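Local coordinates for protein Emp47p (form2) (Saccharomyces cerevisiae, PDB 2A6Z) that acts as a cargo receptor with a legume-like lectin domain, is involved in glycoprotein secretion and is required for endoplasmic reticulum exit of a related receptor, at residues 68-73 with 210-215. Sequence-based numbering, arbitrary orientation.
Sequences TFRSVG and SFEIFK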
# COMPACT_ATOMS: atom_id res chain seq x y z
N THR A 68 -5.52 -5.79 3.64
CA THR A 68 -6.67 -5.54 4.49
C THR A 68 -6.22 -4.50 5.56
O THR A 68 -5.32 -4.79 6.35
CB THR A 68 -7.13 -6.84 5.17
OG1 THR A 68 -7.46 -7.81 4.18
CG2 THR A 68 -8.37 -6.59 6.00
N PHE A 69 -6.85 -3.33 5.53
CA PHE A 69 -6.37 -2.20 6.35
C PHE A 69 -7.54 -1.40 6.85
O PHE A 69 -8.66 -1.49 6.32
CB PHE A 69 -5.37 -1.32 5.61
CG PHE A 69 -6.07 -0.27 4.73
CD1 PHE A 69 -6.16 1.06 5.15
CD2 PHE A 69 -6.67 -0.62 3.52
CE1 PHE A 69 -6.83 2.00 4.41
CE2 PHE A 69 -7.33 0.33 2.78
CZ PHE A 69 -7.42 1.64 3.20
N ARG A 70 -7.29 -0.53 7.81
CA ARG A 70 -8.32 0.42 8.21
C ARG A 70 -7.63 1.70 8.70
O ARG A 70 -6.44 1.75 8.96
CB ARG A 70 -9.27 -0.12 9.30
CG ARG A 70 -8.57 -0.34 10.66
CD ARG A 70 -9.58 -0.92 11.64
NE ARG A 70 -8.90 -1.00 12.96
CZ ARG A 70 -9.50 -1.42 14.04
NH1 ARG A 70 -10.75 -1.83 13.99
NH2 ARG A 70 -8.81 -1.43 15.18
N SER A 71 -8.49 2.73 8.79
CA SER A 71 -8.14 3.98 9.47
C SER A 71 -9.18 4.23 10.54
O SER A 71 -10.39 4.26 10.25
CB SER A 71 -8.16 5.16 8.47
OG SER A 71 -8.05 6.35 9.25
N VAL A 72 -8.68 4.43 11.78
CA VAL A 72 -9.59 4.72 12.90
C VAL A 72 -9.06 5.95 13.65
O VAL A 72 -7.88 6.27 13.61
CB VAL A 72 -9.77 3.52 13.87
CG1 VAL A 72 -10.54 2.41 13.15
CG2 VAL A 72 -8.43 3.02 14.37
N GLY A 73 -9.99 6.58 14.38
CA GLY A 73 -9.61 7.59 15.37
C GLY A 73 -9.69 9.02 14.92
O GLY A 73 -9.49 9.90 15.79
N SER A 210 -5.18 6.71 12.92
CA SER A 210 -4.42 5.46 13.12
C SER A 210 -4.62 4.54 11.92
O SER A 210 -5.72 3.96 11.79
CB SER A 210 -4.89 4.81 14.43
OG SER A 210 -4.06 3.69 14.70
N PHE A 211 -3.61 4.45 11.09
CA PHE A 211 -3.62 3.55 9.92
C PHE A 211 -3.11 2.19 10.37
O PHE A 211 -2.03 2.12 10.98
CB PHE A 211 -2.73 4.12 8.81
CG PHE A 211 -3.30 5.34 8.15
CD1 PHE A 211 -4.35 5.21 7.24
CD2 PHE A 211 -2.81 6.60 8.45
CE1 PHE A 211 -4.88 6.33 6.60
CE2 PHE A 211 -3.32 7.70 7.76
CZ PHE A 211 -4.35 7.57 6.86
N GLU A 212 -3.87 1.15 10.10
CA GLU A 212 -3.66 -0.17 10.72
C GLU A 212 -3.79 -1.27 9.66
O GLU A 212 -4.67 -1.19 8.78
CB GLU A 212 -4.67 -0.42 11.81
CG GLU A 212 -4.68 0.73 12.82
CD GLU A 212 -5.52 0.54 14.03
OE1 GLU A 212 -6.32 -0.45 14.07
OE2 GLU A 212 -5.36 1.38 14.95
N ILE A 213 -2.92 -2.27 9.76
CA ILE A 213 -2.87 -3.43 8.85
C ILE A 213 -3.34 -4.67 9.56
O ILE A 213 -2.86 -5.01 10.66
CB ILE A 213 -1.47 -3.63 8.29
CG1 ILE A 213 -0.87 -2.35 7.72
CG2 ILE A 213 -1.44 -4.81 7.33
CD1 ILE A 213 -1.67 -1.84 6.50
N PHE A 214 -4.33 -5.38 9.01
CA PHE A 214 -4.80 -6.65 9.57
C PHE A 214 -4.15 -7.87 8.89
O PHE A 214 -3.99 -8.92 9.54
CB PHE A 214 -6.30 -6.74 9.41
CG PHE A 214 -7.18 -5.96 10.32
CD1 PHE A 214 -8.53 -6.30 10.46
CD2 PHE A 214 -6.71 -4.90 11.09
CE1 PHE A 214 -9.39 -5.63 11.30
CE2 PHE A 214 -7.58 -4.22 11.95
CZ PHE A 214 -8.88 -4.59 12.08
N LYS A 215 -3.90 -7.80 7.58
CA LYS A 215 -3.59 -9.00 6.79
C LYS A 215 -3.09 -8.54 5.45
O LYS A 215 -3.55 -7.48 4.94
CB LYS A 215 -4.88 -9.82 6.61
CG LYS A 215 -4.74 -11.15 5.88
CD LYS A 215 -6.01 -11.95 5.90
CE LYS A 215 -7.16 -11.40 5.11
NZ LYS A 215 -8.22 -12.44 5.01
O HOH W 1 -5.61 -9.25 2.85
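Glu212 OE1 is gripped by both NE and NH2 of Arg70, each 2.9 Å away, in a side-on salt bridge; Arg38 adds a second from the other flank of the strand. OE1 lies in the guanidinium plane, but the carboxylate is turned 48° against it: NE meets OE1 from above the carboxylate plane, whereas NH2 comes in on the syn side, closer to that plane. The other oxygen, OE2, takes the Ser210 OG hydroxyl on its anti lone pair at 2.7 Å, so that bonds at both oxygens fix the rotation of the buried carboxylate, and the two nearby arginines probably favour its charged form. Arg70 reaches across because its CG sits between backbone N and carbonyl carbon (chi1 67°) and the chain then runs extended. Its guanidinium has a neighbour on each face, both offset toward its rim: Val72 CG1 on one side, Phe214 CZ 3.5 Å above the plane on the other, with the ring inclined by 58°. The flat, apolar-faced arginine thus suits a place between a branched aliphatic and an aromatic residue. Along the backbones, the antiparallel strands pair regularly from Val72–Ser210 to Arg70–Glu212, then meet a classic beta bulge, where Phe214 and Lys215 both face Thr68: Phe214 N bonds to Thr68 O, and Thr68 N to Lys215 O. On the opposite face, Phe69 CB packs on Ile213 CD1 at 3.8 Å, while small Ser71 leaves its CB 4.0 Å from Phe211 CE1. This buried side looks into the beta sandwich: Phe69 meets Phe84 of strand 81-88 edge-to-face. Strands 63-72 and 210-220 are central neighbours in one sheet of the lectin fold, flanked by 153-164 and 38-40 respectively.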